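PfVFT1 (Plasmodium falciparum, PDB 5JKQ) probably binds a small solute between the two lobes of a Venus flytrap domain, as solute-binding proteins do, though its ligand is not established. Local coordinates at residues D18-A23 and I144-N149; K25-N30 and W111-K116; I34-K39 and P104-I109. The protein carries 3 engineered substitutions. All blocks are in the same frame, centred on the assembly; numbering follows the deposited sequence.

Contact 1 (D18-A23 and I144-N149); sequences DIYHAA and IHMTDN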
# COMPACT_ATOMS: atom_id res chain seq x y z
N ASP A 18 12.75 3.52 11.28
CA ASP A 18 13.84 2.57 11.13
C ASP A 18 13.55 1.23 11.80
O ASP A 18 13.75 0.17 11.21
CB ASP A 18 15.14 3.15 11.68
CG ASP A 18 15.61 4.37 10.91
OD1 ASP A 18 15.28 4.48 9.71
OD2 ASP A 18 16.31 5.22 11.50
N ILE A 19 13.07 1.27 13.04
CA ILE A 19 12.75 0.04 13.75
C ILE A 19 11.55 -0.63 13.08
O ILE A 19 11.44 -1.86 13.07
CB ILE A 19 12.45 0.30 15.25
CG1 ILE A 19 12.54 -1.01 16.03
CG2 ILE A 19 11.09 0.98 15.44
CD1 ILE A 19 12.78 -0.81 17.52
N TYR A 20 10.69 0.18 12.49
CA TYR A 20 9.57 -0.31 11.70
C TYR A 20 10.07 -1.08 10.48
O TYR A 20 9.63 -2.19 10.21
CB TYR A 20 8.67 0.86 11.29
CG TYR A 20 7.76 0.61 10.11
CD1 TYR A 20 6.50 0.04 10.28
CD2 TYR A 20 8.14 0.99 8.83
CE1 TYR A 20 5.67 -0.17 9.19
CE2 TYR A 20 7.31 0.79 7.75
CZ TYR A 20 6.08 0.21 7.93
OH TYR A 20 5.27 0.01 6.84
N HIS A 21 11.01 -0.48 9.75
CA HIS A 21 11.61 -1.13 8.59
C HIS A 21 12.40 -2.36 8.99
O HIS A 21 12.44 -3.36 8.27
CB HIS A 21 12.52 -0.16 7.83
CG HIS A 21 11.78 0.87 7.05
ND1 HIS A 21 12.36 2.06 6.64
CD2 HIS A 21 10.51 0.90 6.58
CE1 HIS A 21 11.48 2.77 5.97
NE2 HIS A 21 10.35 2.09 5.91
N ALA A 22 13.05 -2.29 10.15
CA ALA A 22 13.85 -3.40 10.65
C ALA A 22 12.97 -4.59 11.00
O ALA A 22 13.36 -5.74 10.80
CB ALA A 22 14.65 -2.96 11.85
N ALA A 23 11.78 -4.31 11.52
CA ALA A 23 10.85 -5.37 11.88
C ALA A 23 10.35 -6.07 10.63
O ALA A 23 10.29 -7.30 10.58
CB ALA A 23 9.69 -4.80 12.68
N ILE A 144 -2.07 10.66 16.02
CA ILE A 144 -1.58 9.30 15.80
C ILE A 144 -0.08 9.32 15.53
O ILE A 144 0.46 10.34 15.09
CB ILE A 144 -2.31 8.63 14.62
CG1 ILE A 144 -2.30 9.56 13.40
CG2 ILE A 144 -3.73 8.26 15.02
CD1 ILE A 144 -2.90 8.96 12.14
N HIS A 145 0.58 8.21 15.81
CA HIS A 145 2.00 8.06 15.50
C HIS A 145 2.18 7.56 14.07
O HIS A 145 3.21 7.80 13.45
CB HIS A 145 2.66 7.08 16.48
CG HIS A 145 2.48 7.45 17.92
ND1 HIS A 145 2.08 6.54 18.88
CD2 HIS A 145 2.65 8.63 18.57
CE1 HIS A 145 2.02 7.14 20.05
NE2 HIS A 145 2.36 8.41 19.89
N MSE A 146 1.15 6.89 13.55
CA MSE A 146 1.24 6.17 12.29
C MSE A 146 -0.08 6.06 11.56
O MSE A 146 -1.14 6.02 12.18
CB MSE A 146 1.73 4.75 12.53
CG MSE A 146 3.20 4.57 12.61
SE MSE A 146 3.53 2.67 12.86
CE MSE A 146 3.59 2.14 10.99
N THR A 147 -0.00 5.94 10.24
CA THR A 147 -1.13 5.47 9.45
C THR A 147 -1.02 3.95 9.35
O THR A 147 0.04 3.38 9.63
CB THR A 147 -1.15 6.07 8.04
OG1 THR A 147 -0.05 5.55 7.28
CG2 THR A 147 -1.07 7.59 8.09
N ASP A 148 -2.10 3.30 8.96
CA ASP A 148 -2.07 1.87 8.67
C ASP A 148 -1.15 1.65 7.46
O ASP A 148 -0.81 2.60 6.76
CB ASP A 148 -3.48 1.35 8.39
CG ASP A 148 -3.56 -0.17 8.44
OD1 ASP A 148 -3.01 -0.82 7.53
OD2 ASP A 148 -4.18 -0.70 9.39
N ASN A 149 -0.75 0.41 7.23
CA ASN A 149 0.17 0.10 6.14
C ASN A 149 -0.50 0.02 4.77
O ASN A 149 0.18 0.03 3.74
CB ASN A 149 0.90 -1.22 6.40
CG ASN A 149 1.70 -1.20 7.68
OD1 ASN A 149 2.72 -0.52 7.79
ND2 ASN A 149 1.26 -1.98 8.67

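Contact 2 (K25-N30 and W111-K116); sequences KELIQN and WETISK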
# COMPACT_ATOMS: atom_id res chain seq x y z
N LYS A 25 11.89 -6.29 7.85
CA LYS A 25 13.02 -7.06 7.36
C LYS A 25 13.07 -8.41 8.07
O LYS A 25 13.27 -9.45 7.43
CB LYS A 25 14.32 -6.30 7.57
CG LYS A 25 15.56 -7.03 7.08
CD LYS A 25 16.80 -6.16 7.20
CE LYS A 25 18.04 -6.89 6.72
NZ LYS A 25 19.23 -6.00 6.74
N GLU A 26 12.88 -8.39 9.38
CA GLU A 26 12.88 -9.62 10.16
C GLU A 26 11.69 -10.51 9.80
O GLU A 26 11.82 -11.73 9.72
CB GLU A 26 12.87 -9.30 11.66
CG GLU A 26 12.77 -10.53 12.55
CD GLU A 26 13.35 -10.31 13.93
OE1 GLU A 26 14.54 -9.95 14.02
OE2 GLU A 26 12.61 -10.50 14.92
N LEU A 27 10.54 -9.88 9.57
CA LEU A 27 9.33 -10.62 9.22
C LEU A 27 9.46 -11.29 7.86
O LEU A 27 8.76 -12.27 7.56
CB LEU A 27 8.11 -9.69 9.22
CG LEU A 27 7.57 -9.32 10.61
CD1 LEU A 27 6.48 -8.27 10.48
CD2 LEU A 27 7.04 -10.54 11.34
N ILE A 28 10.36 -10.77 7.03
CA ILE A 28 10.64 -11.36 5.72
C ILE A 28 11.65 -12.49 5.87
O ILE A 28 11.58 -13.49 5.16
CB ILE A 28 11.15 -10.28 4.74
CG1 ILE A 28 10.01 -9.35 4.36
CG2 ILE A 28 11.74 -10.92 3.47
CD1 ILE A 28 10.43 -8.07 3.68
N GLN A 29 12.58 -12.32 6.80
CA GLN A 29 13.58 -13.35 7.08
C GLN A 29 12.95 -14.59 7.72
O GLN A 29 13.31 -15.71 7.38
CB GLN A 29 14.67 -12.80 8.00
CG GLN A 29 15.61 -11.79 7.34
CD GLN A 29 16.55 -11.13 8.32
OE1 GLN A 29 16.28 -11.06 9.52
NE2 GLN A 29 17.68 -10.64 7.82
N ASN A 30 12.02 -14.38 8.65
CA ASN A 30 11.44 -15.49 9.41
C ASN A 30 10.16 -16.04 8.78
O ASN A 30 9.44 -16.82 9.41
CB ASN A 30 11.18 -15.05 10.85
CG ASN A 30 10.15 -13.94 10.97
OD1 ASN A 30 9.45 -13.62 10.01
ND2 ASN A 30 10.04 -13.36 12.15
N TRP A 111 4.48 -4.97 15.08
CA TRP A 111 4.67 -4.43 16.43
C TRP A 111 4.91 -5.52 17.46
O TRP A 111 5.49 -5.26 18.52
CB TRP A 111 3.48 -3.56 16.83
CG TRP A 111 3.59 -2.18 16.25
CD1 TRP A 111 2.90 -1.68 15.19
CD2 TRP A 111 4.47 -1.14 16.69
NE1 TRP A 111 3.30 -0.38 14.94
CE2 TRP A 111 4.26 -0.03 15.85
CE3 TRP A 111 5.42 -1.04 17.71
CZ2 TRP A 111 4.96 1.17 16.01
CZ3 TRP A 111 6.11 0.15 17.87
CH2 TRP A 111 5.87 1.23 17.02
N GLU A 112 4.47 -6.74 17.16
CA GLU A 112 4.84 -7.89 17.98
C GLU A 112 6.34 -8.12 17.87
O GLU A 112 7.02 -8.40 18.86
CB GLU A 112 4.07 -9.14 17.56
CG GLU A 112 2.63 -9.18 18.06
CD GLU A 112 1.79 -10.25 17.38
OE1 GLU A 112 2.36 -11.08 16.63
OE2 GLU A 112 0.56 -10.27 17.60
N THR A 113 6.86 -7.98 16.65
CA THR A 113 8.28 -8.14 16.38
C THR A 113 9.07 -7.01 17.04
O THR A 113 10.13 -7.24 17.63
CB THR A 113 8.56 -8.16 14.87
OG1 THR A 113 7.80 -9.21 14.25
CG2 THR A 113 10.04 -8.37 14.58
N ILE A 114 8.55 -5.79 16.93
CA ILE A 114 9.18 -4.63 17.55
C ILE A 114 9.20 -4.80 19.07
O ILE A 114 10.20 -4.50 19.72
CB ILE A 114 8.46 -3.32 17.17
CG1 ILE A 114 8.72 -3.00 15.69
CG2 ILE A 114 8.92 -2.14 18.03
CD1 ILE A 114 7.75 -1.99 15.10
N SER A 115 8.10 -5.29 19.62
CA SER A 115 7.98 -5.47 21.06
C SER A 115 9.02 -6.46 21.58
O SER A 115 9.54 -6.29 22.68
CB SER A 115 6.57 -5.95 21.42
OG SER A 115 5.60 -4.96 21.15
N LYS A 116 9.33 -7.48 20.78
CA LYS A 116 10.28 -8.51 21.20
C LYS A 116 11.72 -8.01 21.16
O LYS A 116 12.63 -8.69 21.64
CB LYS A 116 10.12 -9.76 20.33
CG LYS A 116 8.96 -10.65 20.76
CD LYS A 116 8.89 -11.93 19.94
CE LYS A 116 8.35 -11.67 18.54
NZ LYS A 116 8.24 -12.93 17.74
O HOH W 1 12.16 -9.30 17.28

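Contact 3 (I34-K39 and P104-I109); sequences IDLIDK and PDVMYI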
# COMPACT_ATOMS: atom_id res chain seq x y z
N ILE A 34 5.05 -13.70 4.77
CA ILE A 34 4.56 -14.46 3.63
C ILE A 34 3.61 -15.56 4.09
O ILE A 34 2.67 -15.92 3.38
CB ILE A 34 5.73 -15.07 2.82
CG1 ILE A 34 6.72 -13.97 2.42
CG2 ILE A 34 5.19 -15.78 1.57
CD1 ILE A 34 7.95 -14.46 1.68
N ASP A 35 3.85 -16.09 5.28
CA ASP A 35 2.93 -17.06 5.88
C ASP A 35 1.57 -16.43 6.11
O ASP A 35 0.53 -17.06 5.88
CB ASP A 35 3.50 -17.59 7.20
CG ASP A 35 4.58 -18.63 7.00
OD1 ASP A 35 5.04 -18.80 5.85
OD2 ASP A 35 4.98 -19.27 7.99
N LEU A 36 1.57 -15.17 6.55
CA LEU A 36 0.34 -14.44 6.81
C LEU A 36 -0.40 -14.13 5.52
O LEU A 36 -1.63 -14.09 5.49
CB LEU A 36 0.65 -13.14 7.56
CG LEU A 36 -0.54 -12.22 7.83
CD1 LEU A 36 -1.50 -12.86 8.82
CD2 LEU A 36 -0.05 -10.87 8.34
N ILE A 37 0.35 -13.89 4.45
CA ILE A 37 -0.23 -13.63 3.14
C ILE A 37 -0.92 -14.90 2.64
O ILE A 37 -2.03 -14.85 2.11
CB ILE A 37 0.85 -13.15 2.14
CG1 ILE A 37 1.26 -11.72 2.48
CG2 ILE A 37 0.34 -13.20 0.69
CD1 ILE A 37 2.49 -11.22 1.74
N ASP A 38 -0.26 -16.04 2.83
CA ASP A 38 -0.82 -17.33 2.42
C ASP A 38 -2.04 -17.70 3.26
O ASP A 38 -3.04 -18.19 2.72
CB ASP A 38 0.24 -18.43 2.53
CG ASP A 38 1.44 -18.19 1.63
OD1 ASP A 38 1.30 -17.46 0.63
OD2 ASP A 38 2.52 -18.74 1.93
N LYS A 39 -1.97 -17.46 4.56
CA LYS A 39 -3.06 -17.80 5.47
C LYS A 39 -4.36 -17.10 5.08
O LYS A 39 -5.43 -17.71 5.11
CB LYS A 39 -2.68 -17.44 6.91
CG LYS A 39 -3.82 -17.65 7.91
CD LYS A 39 -3.38 -17.40 9.34
CE LYS A 39 -4.49 -17.75 10.32
NZ LYS A 39 -5.76 -17.04 10.03
N PRO A 104 -4.75 -5.45 9.21
CA PRO A 104 -4.58 -5.38 10.66
C PRO A 104 -3.57 -6.40 11.18
O PRO A 104 -2.74 -6.06 12.03
CB PRO A 104 -5.99 -5.67 11.19
CG PRO A 104 -6.89 -5.23 10.12
CD PRO A 104 -6.17 -5.53 8.83
N ASP A 105 -3.65 -7.63 10.68
CA ASP A 105 -2.72 -8.68 11.11
C ASP A 105 -1.28 -8.34 10.77
O ASP A 105 -0.36 -8.70 11.50
CB ASP A 105 -3.09 -10.03 10.47
CG ASP A 105 -4.17 -10.78 11.23
OD1 ASP A 105 -4.44 -10.43 12.40
OD2 ASP A 105 -4.73 -11.73 10.66
N VAL A 106 -1.08 -7.65 9.64
CA VAL A 106 0.25 -7.19 9.26
C VAL A 106 0.80 -6.22 10.30
O VAL A 106 1.95 -6.33 10.72
CB VAL A 106 0.24 -6.50 7.86
CG1 VAL A 106 1.54 -5.74 7.59
CG2 VAL A 106 -0.01 -7.53 6.77
N MSE A 107 -0.03 -5.26 10.71
CA MSE A 107 0.41 -4.25 11.67
C MSE A 107 0.68 -4.88 13.03
O MSE A 107 1.57 -4.44 13.76
CB MSE A 107 -0.63 -3.14 11.79
CG MSE A 107 -0.18 -1.98 12.67
SE MSE A 107 1.39 -1.04 11.96
CE MSE A 107 0.45 0.20 10.79
N TYR A 108 -0.09 -5.91 13.37
CA TYR A 108 0.08 -6.60 14.65
C TYR A 108 1.44 -7.31 14.72
O TYR A 108 2.16 -7.16 15.70
CB TYR A 108 -1.04 -7.62 14.87
CG TYR A 108 -2.42 -7.02 15.04
CD1 TYR A 108 -2.59 -5.80 15.69
CD2 TYR A 108 -3.54 -7.67 14.57
CE1 TYR A 108 -3.85 -5.25 15.85
CE2 TYR A 108 -4.80 -7.13 14.72
CZ TYR A 108 -4.95 -5.92 15.36
OH TYR A 108 -6.20 -5.37 15.52
N ILE A 109 1.78 -8.08 13.69
CA ILE A 109 3.02 -8.84 13.72
C ILE A 109 4.24 -7.92 13.63
O ILE A 109 5.31 -8.26 14.13
CB ILE A 109 3.07 -9.90 12.59
CG1 ILE A 109 2.92 -9.24 11.21
CG2 ILE A 109 2.00 -10.95 12.82
CD1 ILE A 109 3.16 -10.17 10.05

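Contact 1 (D18-A23 and I144-N149)
The phenol OH of Tyr20 donates a hydrogen bond to the side-chain amide oxygen OD1 of Asn149, at 2.8 Å. The oxygen lies at the edge of the ring, and the ring and amide planes are only 17° apart, so the two flat groups lie nearly coplanar. At the carbonyl the C=O...donor angle is 147°, with the hydroxyl tilted somewhat from the carbonyl plane. Tyrosine suits the place because its long, buried ring carries a hydroxyl to an equally buried amide. The ring reaches that far because CG stands anti to the backbone N of Tyr20 (chi1 160°). Strand 146-147 is an edge strand of a three-stranded parallel sheet in one lobe of the Venus flytrap architecture, and helix 14-29 faces it with the backbones held apart by side chains, the CA atoms of Tyr20 and Met146 being 10.6 Å apart. Met146, a selenomethionine, reaches from the strand to meet the ring with an unbranched chain that bends at its last torsion, bringing its methyl CE to 3.6 Å from Tyr20 CE1. Ala278 of strand 265-281 touches Tyr20, Met146 and Asn149 alike, while Met107 and Trp111 of helix 102-118 pack against Met146.

Contact 2 (K25-N30 and W111-K116)
Thr113 faces helix 14-29 with both of its branches, and each meets a different residue of 25-30 at a slant. The result is a small helix-helix interface within one lobe of the Venus flytrap fold, between the last turn of helix 14-29 and helix 102-118, closest in backbone at Leu27 and Thr113 (7.6 Å between CA atoms). The methyl CG2 of Thr113, set anti to its own backbone N, lies beside the carboxylate end of Glu26, within 3.4 Å of OE2. On the other branch, OG1 lies against the end of Leu27, with CD2 at 3.3 Å. That hydroxyl is not left without a polar partner, since it bonds to the backbone O of Ile109 one turn earlier; a compact threonine can therefore present a polar atom to leucine in a buried place. Leu27 also packs on Ile109 and Ile110, which makes an apolar residue apt here, whereas Glu26 is partly exposed and extends beyond CG (chi2 155°), carrying its carboxylate to the border of the interface. Lys116 NZ lies 5.7 Å from Glu26 OE2, too far for a salt bridge. A water molecule joins the two helices, donating to Glu26 OE2 at 2.7 Å and to the backbone O of Thr113 at 2.9 Å.

Contact 3 (I34-K39 and P104-I109)
The helical segments 34-39 and 104-109 run nearly antiparallel, their N-to-C directions 157° apart and their axes 10.6 Å from each other at the closest point. Such spacing is wide enough for a large side chain between the backbones, and Leu36 occupies it; its CA and that of Val106 are the nearest pair, at 7.7 Å. This antiparallel helix packing joins the short helix 32-39 to the long helix 102-118 in the bi-lobed Venus flytrap protein. Leu36 is the one residue of its segment that makes close contacts, and it does so with both methyls. Its CG is anti to the backbone N (chi1 176°), which extends the branched end straight toward the facing helix. CD1 turns to Asp105, meeting the methylene CB at 3.6 Å. CD2 lies beside the peptide joining Asp105 and Val106, 3.6 Å from Val106 N and 3.7 Å from Val106 CG2. Leucine fits because a forked end can touch three residues at once, and the beta-branched Val106 and Ile109 offer it apolar surfaces about one turn apart. Phe102 at the start of helix 102-118 adds a further apolar neighbour to Leu36. Asp105 is partly exposed and works in two ways: its CB gives the leucine a carbon surface, while its carboxylate OD2 is hydrogen-bonded to NE2 of His40, just beyond helix 32-39. From the following turn of the facing helix, Ile109 directs its CD1 methyl at Leu36 CD2, 3.7 Å away.

How the contacts relate
Helix 102-118 connects all three contacts: contacts 2 and 3 use it directly, with centres about 11 Å apart, and contact 1 packs against it. Helices 14-29 and 32-39, consecutive in the chain, both pack on it, and Leu27 CD1 of contact 2 meets Ile109 CG1 of contact 3 at 3.8 Å. Toward contact 1, Ala23 CB touches Ile114 CG1 at 3.6 Å, and the selenium of Met146 lies 3.7 Å from Trp111 NE1. Contact 3, its centre about 15 Å from that of contact 1, reaches it through Met107, whose CE is 3.7 Å from Met146 CE. Contact 1 thus ties helix 14-29 to the edge strand of the parallel sheet, while contacts 2 and 3 join helices 14-29 and 32-39 to helix 102-118.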